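Local coordinates for ribonucleoside-diphosphate reductase subunit beta (Clostridium botulinum, PDB 6ZJK), which is the iron-binding small subunit of a ribonucleotide reductase, and probably generates the radical used to reduce ribonucleoside diphosphates to 2'-deoxyribonucleoside diphosphates, at residues A[71-85]-A[139-152]. Residues are numbered along the deposited sequence; the frame is centred on the assembly and turned at random.
Sequences WIPEEISLNEDIKQF and IHAQSYSYILDTVT. With FE (Fe (III) ion), chain H; GOL (glycerol), chain F.
A chi1 of 169°, CG opposite the backbone N, carries the Tyr146 ring out from helix 124-151 toward 71-85, while Glu74 and Leu78, each with CG anti to the carbonyl carbon, bring their chains over opposite faces of its ring. Glu74 CG lies 3.8 Å from the ring centroid and Leu78 CD1 4.2 Å, two CH-pi contacts that clasp the phenol. Its OH donates to Ile76 O at 2.8 Å, 32° out of the carbonyl plane, which fixes the phenol's far end. Leu78 CD1 also reaches Ile147 CA, at 3.8 Å. Further on, Val151 CG2 sits over one face of the Phe85 ring, Ile82 CD1 meets Thr150 CG2 at 3.6 Å, and a water joins Ile82 O to Val151 O. Another water links Glu74 N to Gln142 OE1 beside Pro73. Trp71 CZ2 and His140 CD2 meet edge to edge at 4.0 Å; Trp71 NE1 and His140 NE2 share Asp237 OD2, a second-shell carboxylate behind His140, whose ND1 binds iron with Asp107 and Glu137. Thus 71-85 packs along the outer side of helix 124-151, an iron-bearing helix of the ferritin-like R2 bundle, helix 79-84 crossing its 139-151 part at -53°, with helices 90-118 and 225-255 alongside.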
loop_
_atom_site.group_PDB
_atom_site.type_symbol
_atom_site.label_atom_id
_atom_site.label_comp_id
_atom_site.label_asym_id
_atom_site.label_seq_id
_atom_site.Cartn_x
_atom_site.Cartn_y
_atom_site.Cartn_z
ATOM N N TRP A 71 0.802 -10.193 -9.927
ATOM C CA TRP A 71 0.307 -10.308 -11.282
ATOM C C TRP A 71 -0.123 -8.936 -11.807
ATOM O O TRP A 71 -0.388 -8.046 -11.062
ATOM C CB TRP A 71 -0.828 -11.339 -11.375
ATOM C CG TRP A 71 -2.003 -10.983 -10.570
ATOM C CD1 TRP A 71 -2.095 -10.990 -9.245
ATOM C CD2 TRP A 71 -3.252 -10.527 -11.053
ATOM N NE1 TRP A 71 -3.306 -10.571 -8.858
ATOM C CE2 TRP A 71 -4.043 -10.276 -9.959
ATOM C CE3 TRP A 71 -3.774 -10.296 -12.315
ATOM C CZ2 TRP A 71 -5.321 -9.809 -10.073
ATOM C CZ3 TRP A 71 -5.029 -9.835 -12.422
ATOM C CH2 TRP A 71 -5.794 -9.601 -11.318
ATOM N N ILE A 72 -0.152 -8.805 -13.110
ATOM C CA ILE A 72 -0.521 -7.590 -13.785
ATOM C C ILE A 72 -1.682 -7.903 -14.693
ATOM O O ILE A 72 -1.557 -8.623 -15.626
ATOM C CB ILE A 72 0.652 -6.996 -14.589
ATOM C CG1 ILE A 72 1.860 -6.746 -13.692
ATOM C CG2 ILE A 72 0.236 -5.709 -15.239
ATOM C CD1 ILE A 72 3.068 -6.203 -14.399
ATOM N N PRO A 73 -2.807 -7.329 -14.397
ATOM C CA PRO A 73 -4.069 -7.548 -15.090
ATOM C C PRO A 73 -3.992 -7.409 -16.579
ATOM O O PRO A 73 -4.385 -8.275 -17.304
ATOM C CB PRO A 73 -4.969 -6.504 -14.513
ATOM C CG PRO A 73 -4.379 -6.153 -13.256
ATOM C CD PRO A 73 -2.948 -6.431 -13.276
ATOM N N GLU A 74 -3.306 -6.381 -17.068
ATOM C CA GLU A 74 -3.150 -6.137 -18.518
ATOM C C GLU A 74 -2.321 -7.123 -19.282
ATOM O O GLU A 74 -2.342 -7.118 -20.426
ATOM C CB GLU A 74 -2.723 -4.705 -18.821
ATOM C CG GLU A 74 -3.787 -3.684 -18.502
ATOM C CD GLU A 74 -3.422 -2.245 -18.821
ATOM O OE1 GLU A 74 -2.316 -2.009 -19.316
ATOM O OE2 GLU A 74 -4.251 -1.359 -18.581
ATOM N N GLU A 75 -1.715 -8.049 -18.576
ATOM C CA GLU A 75 -0.930 -9.061 -19.213
ATOM C C GLU A 75 -1.790 -10.275 -19.615
ATOM O O GLU A 75 -1.296 -11.195 -20.179
ATOM C CB GLU A 75 0.242 -9.472 -18.313
ATOM C CG GLU A 75 1.554 -8.764 -18.597
ATOM C CD GLU A 75 2.696 -9.094 -17.634
ATOM O OE1 GLU A 75 3.718 -8.432 -17.687
ATOM O OE2 GLU A 75 2.606 -9.999 -16.820
ATOM N N ILE A 76 -3.076 -10.251 -19.304
ATOM C CA ILE A 76 -3.968 -11.320 -19.643
ATOM C C ILE A 76 -4.828 -10.864 -20.799
ATOM O O ILE A 76 -5.552 -9.961 -20.674
ATOM C CB ILE A 76 -4.826 -11.679 -18.446
ATOM C CG1 ILE A 76 -3.979 -12.296 -17.365
ATOM C CG2 ILE A 76 -5.894 -12.640 -18.853
ATOM C CD1 ILE A 76 -4.498 -12.003 -16.004
ATOM N N SER A 77 -4.755 -11.540 -21.906
ATOM C CA SER A 77 -5.496 -11.065 -23.069
ATOM C C SER A 77 -6.980 -11.409 -22.980
ATOM O O SER A 77 -7.355 -12.537 -22.651
ATOM C CB SER A 77 -4.927 -11.680 -24.339
ATOM O OG SER A 77 -5.920 -11.685 -25.339
ATOM N N LEU A 78 -7.785 -10.435 -23.411
ATOM C CA LEU A 78 -9.245 -10.491 -23.408
ATOM C C LEU A 78 -9.807 -10.690 -24.813
ATOM O O LEU A 78 -11.000 -10.461 -25.037
ATOM C CB LEU A 78 -9.839 -9.224 -22.779
ATOM C CG LEU A 78 -9.602 -9.065 -21.272
ATOM C CD1 LEU A 78 -10.289 -7.817 -20.708
ATOM C CD2 LEU A 78 -10.050 -10.321 -20.505
ATOM N N ASN A 79 -8.961 -11.062 -25.780
ATOM C CA ASN A 79 -9.369 -11.067 -27.179
ATOM C C ASN A 79 -10.603 -11.932 -27.399
ATOM O O ASN A 79 -11.472 -11.571 -28.195
ATOM C CB ASN A 79 -8.216 -11.543 -28.058
ATOM C CG ASN A 79 -7.206 -10.445 -28.349
ATOM O OD1 ASN A 79 -7.274 -9.342 -27.795
ATOM N ND2 ASN A 79 -6.249 -10.749 -29.218
ATOM N N GLU A 80 -10.711 -13.062 -26.688
ATOM C CA GLU A 80 -11.878 -13.926 -26.867
ATOM C C GLU A 80 -13.122 -13.320 -26.230
ATOM O O GLU A 80 -14.226 -13.447 -26.775
ATOM C CB GLU A 80 -11.614 -15.321 -26.282
ATOM C CG GLU A 80 -10.679 -16.189 -27.114
ATOM C CD GLU A 80 -11.134 -16.302 -28.562
ATOM O OE1 GLU A 80 -12.282 -16.754 -28.794
ATOM O OE2 GLU A 80 -10.356 -15.931 -29.469
ATOM N N ASP A 81 -12.961 -12.622 -25.103
ATOM C CA ASP A 81 -14.105 -11.994 -24.452
ATOM C C ASP A 81 -14.648 -10.808 -25.252
ATOM O O ASP A 81 -15.853 -10.524 -25.188
ATOM C CB ASP A 81 -13.725 -11.526 -23.045
ATOM C CG ASP A 81 -13.366 -12.695 -22.103
ATOM O OD1 ASP A 81 -12.966 -13.780 -22.596
ATOM O OD2 ASP A 81 -13.553 -12.544 -20.870
ATOM N N ILE A 82 -13.800 -10.123 -26.026
ATOM C CA ILE A 82 -14.298 -9.039 -26.877
ATOM C C ILE A 82 -15.332 -9.566 -27.863
ATOM O O ILE A 82 -16.395 -8.965 -28.056
ATOM C CB ILE A 82 -13.125 -8.358 -27.603
ATOM C CG1 ILE A 82 -12.159 -7.727 -26.583
ATOM C CG2 ILE A 82 -13.655 -7.323 -28.552
ATOM C CD1 ILE A 82 -10.908 -7.130 -27.198
ATOM N N LYS A 83 -15.065 -10.731 -28.453
ATOM C CA LYS A 83 -16.034 -11.202 -29.438
ATOM C C LYS A 83 -17.298 -11.727 -28.762
ATOM O O LYS A 83 -18.411 -11.495 -29.246
ATOM C CB LYS A 83 -15.411 -12.317 -30.280
ATOM C CG LYS A 83 -13.911 -12.176 -30.598
ATOM C CD LYS A 83 -13.608 -12.785 -31.973
ATOM C CE LYS A 83 -12.308 -13.586 -32.007
ATOM N NZ LYS A 83 -11.834 -13.930 -33.376
ATOM N N GLN A 84 -17.231 -12.260 -27.541
ATOM C CA GLN A 84 -18.385 -12.903 -26.913
ATOM C C GLN A 84 -19.304 -11.927 -26.188
ATOM O O GLN A 84 -20.491 -12.230 -26.004
ATOM C CB GLN A 84 -17.903 -13.957 -25.922
ATOM C CG GLN A 84 -16.950 -14.940 -26.544
ATOM C CD GLN A 84 -16.574 -16.056 -25.608
ATOM O OE1 GLN A 84 -15.875 -15.843 -24.611
ATOM N NE2 GLN A 84 -17.016 -17.266 -25.933
ATOM N N PHE A 85 -18.777 -10.794 -25.715
ATOM C CA PHE A 85 -19.598 -9.848 -24.959
ATOM C C PHE A 85 -20.894 -9.413 -25.659
ATOM O O PHE A 85 -21.910 -9.267 -24.959
ATOM C CB PHE A 85 -18.755 -8.616 -24.596
ATOM C CG PHE A 85 -19.415 -7.705 -23.602
ATOM C CD1 PHE A 85 -19.416 -8.011 -22.254
ATOM C CD2 PHE A 85 -20.037 -6.541 -24.018
ATOM C CE1 PHE A 85 -20.029 -7.181 -21.337
ATOM C CE2 PHE A 85 -20.644 -5.696 -23.105
ATOM C CZ PHE A 85 -20.635 -6.013 -21.766
ATOM N N ILE A 139 -4.877 -3.102 -7.265
ATOM C CA ILE A 139 -4.735 -3.861 -8.506
ATOM C C ILE A 139 -6.058 -4.522 -8.908
ATOM O O ILE A 139 -6.393 -4.596 -10.104
ATOM C CB ILE A 139 -3.576 -4.859 -8.378
ATOM C CG1 ILE A 139 -2.256 -4.071 -8.319
ATOM C CG2 ILE A 139 -3.546 -5.849 -9.532
ATOM C CD1 ILE A 139 -1.035 -4.941 -8.493
ATOM N N HIS A 140 -6.847 -4.902 -7.941
ATOM C CA HIS A 140 -8.117 -5.556 -8.185
ATOM C C HIS A 140 -9.064 -4.576 -8.822
ATOM O O HIS A 140 -9.640 -4.842 -9.799
ATOM C CB HIS A 140 -8.711 -6.155 -6.913
ATOM C CG HIS A 140 -7.940 -7.323 -6.379
ATOM N ND1 HIS A 140 -8.101 -7.816 -5.106
ATOM C CD2 HIS A 140 -6.954 -8.043 -6.937
ATOM C CE1 HIS A 140 -7.249 -8.793 -4.931
ATOM N NE2 HIS A 140 -6.548 -8.951 -6.021
ATOM N N ALA A 141 -9.149 -3.428 -8.234
ATOM C CA ALA A 141 -10.033 -2.386 -8.737
ATOM C C ALA A 141 -9.664 -1.987 -10.157
ATOM O O ALA A 141 -10.547 -1.733 -10.992
ATOM C CB ALA A 141 -10.005 -1.179 -7.799
ATOM N N GLN A 142 -8.396 -1.962 -10.504
ATOM C CA GLN A 142 -7.945 -1.600 -11.825
ATOM C C GLN A 142 -8.237 -2.630 -12.851
ATOM O O GLN A 142 -8.473 -2.320 -13.972
ATOM C CB GLN A 142 -6.453 -1.336 -11.848
ATOM C CG GLN A 142 -5.936 -0.723 -13.111
ATOM C CD GLN A 142 -5.272 -1.691 -13.972
ATOM O OE1 GLN A 142 -4.670 -2.598 -13.522
ATOM N NE2 GLN A 142 -5.375 -1.502 -15.211
ATOM N N SER A 143 -8.155 -3.873 -12.445
ATOM C CA SER A 143 -8.552 -5.020 -13.254
ATOM C C SER A 143 -9.939 -4.828 -13.853
ATOM O O SER A 143 -10.231 -5.400 -14.913
ATOM C CB SER A 143 -8.510 -6.323 -12.438
ATOM O OG SER A 143 -9.605 -6.422 -11.533
ATOM N N TYR A 144 -10.800 -4.216 -13.080
ATOM C CA TYR A 144 -12.170 -4.019 -13.476
ATOM C C TYR A 144 -12.226 -2.939 -14.551
ATOM O O TYR A 144 -12.931 -3.075 -15.476
ATOM C CB TYR A 144 -13.115 -3.717 -12.311
ATOM C CG TYR A 144 -13.050 -4.703 -11.146
ATOM C CD1 TYR A 144 -12.910 -6.038 -11.372
ATOM C CD2 TYR A 144 -13.103 -4.284 -9.854
ATOM C CE1 TYR A 144 -12.837 -6.926 -10.342
ATOM C CE2 TYR A 144 -13.037 -5.170 -8.819
ATOM C CZ TYR A 144 -12.899 -6.481 -9.075
ATOM O OH TYR A 144 -12.798 -7.344 -8.066
ATOM N N SER A 145 -11.474 -1.871 -14.391
ATOM C CA SER A 145 -11.370 -0.852 -15.431
ATOM C C SER A 145 -10.835 -1.451 -16.730
ATOM O O SER A 145 -11.293 -1.096 -17.825
ATOM C CB SER A 145 -10.484 0.308 -14.963
ATOM O OG SER A 145 -11.261 1.346 -14.374
ATOM N N TYR A 146 -9.861 -2.324 -16.607
ATOM C CA TYR A 146 -9.282 -2.980 -17.737
ATOM C C TYR A 146 -10.290 -3.866 -18.461
ATOM O O TYR A 146 -10.308 -3.879 -19.639
ATOM C CB TYR A 146 -8.066 -3.778 -17.362
ATOM C CG TYR A 146 -7.545 -4.696 -18.408
ATOM C CD1 TYR A 146 -7.160 -4.248 -19.614
ATOM C CD2 TYR A 146 -7.388 -6.008 -18.169
ATOM C CE1 TYR A 146 -6.667 -5.079 -20.551
ATOM C CE2 TYR A 146 -6.891 -6.854 -19.103
ATOM C CZ TYR A 146 -6.543 -6.381 -20.300
ATOM O OH TYR A 146 -6.047 -7.210 -21.225
ATOM N N ILE A 147 -11.073 -4.645 -17.733
ATOM C CA ILE A 147 -12.110 -5.480 -18.360
ATOM C C ILE A 147 -13.111 -4.611 -19.129
ATOM O O ILE A 147 -13.403 -4.860 -20.304
ATOM C CB ILE A 147 -12.819 -6.366 -17.321
ATOM C CG1 ILE A 147 -11.870 -7.458 -16.808
ATOM C CG2 ILE A 147 -14.111 -6.985 -17.914
ATOM C CD1 ILE A 147 -12.385 -8.235 -15.586
ATOM N N LEU A 148 -13.661 -3.590 -18.462
ATOM C CA LEU A 148 -14.765 -2.830 -19.031
ATOM C C LEU A 148 -14.326 -1.984 -20.214
ATOM O O LEU A 148 -15.100 -1.799 -21.169
ATOM C CB LEU A 148 -15.427 -1.972 -17.952
ATOM C CG LEU A 148 -16.123 -2.719 -16.813
ATOM C CD1 LEU A 148 -16.725 -1.671 -15.905
ATOM C CD2 LEU A 148 -17.227 -3.734 -17.331
ATOM N N ASP A 149 -13.106 -1.422 -20.151
ATOM C CA ASP A 149 -12.605 -0.604 -21.244
ATOM C C ASP A 149 -12.250 -1.455 -22.451
ATOM O O ASP A 149 -12.236 -0.945 -23.577
ATOM C CB ASP A 149 -11.381 0.206 -20.787
ATOM C CG ASP A 149 -11.017 1.317 -21.764
ATOM O OD1 ASP A 149 -11.887 2.176 -22.063
ATOM O OD2 ASP A 149 -9.861 1.340 -22.232
ATOM N N THR A 150 -11.979 -2.747 -22.248
ATOM C CA THR A 150 -11.562 -3.572 -23.374
ATOM C C THR A 150 -12.723 -4.285 -24.058
ATOM O O THR A 150 -12.772 -4.307 -25.294
ATOM C CB THR A 150 -10.509 -4.582 -22.925
ATOM O OG1 THR A 150 -9.393 -3.863 -22.413
ATOM C CG2 THR A 150 -10.045 -5.404 -24.111
ATOM N N VAL A 151 -13.704 -4.804 -23.301
ATOM C CA VAL A 151 -14.746 -5.604 -23.940
ATOM C C VAL A 151 -15.934 -4.783 -24.426
ATOM O O VAL A 151 -16.762 -5.313 -25.173
ATOM C CB VAL A 151 -15.290 -6.718 -23.014
ATOM C CG1 VAL A 151 -14.144 -7.532 -22.406
ATOM C CG2 VAL A 151 -16.172 -6.139 -21.913
ATOM N N THR A 152 -16.030 -3.501 -24.079
ATOM C CA THR A 152 -17.158 -2.696 -24.541
ATOM C C THR A 152 -16.705 -1.252 -24.749
ATOM O O THR A 152 -15.546 -0.900 -24.517
ATOM C CB THR A 152 -18.352 -2.836 -23.572
ATOM O OG1 THR A 152 -19.547 -2.309 -24.184
ATOM C CG2 THR A 152 -18.071 -2.138 -22.241
HETATM FE FE FE H . -9.801 -7.575 -3.484
HETATM C C1 GOL F . -5.707 1.883 -15.662
HETATM O O1 GOL F . -6.639 0.930 -16.106
HETATM C C2 GOL F . -4.381 1.571 -16.276
HETATM O O2 GOL F . -4.482 1.193 -17.632
HETATM C C3 GOL F . -3.387 2.670 -16.092
HETATM O O3 GOL F . -2.154 2.137 -16.534
HETATM O O HOH W 1 -2.850 -4.062 -15.453
HETATM O O HOH W 2 -6.983 -8.013 -24.405
HETATM O O HOH W 3 -17.043 -6.338 -27.768
HETATM O O HOH W 4 -8.836 -9.471 -2.344
#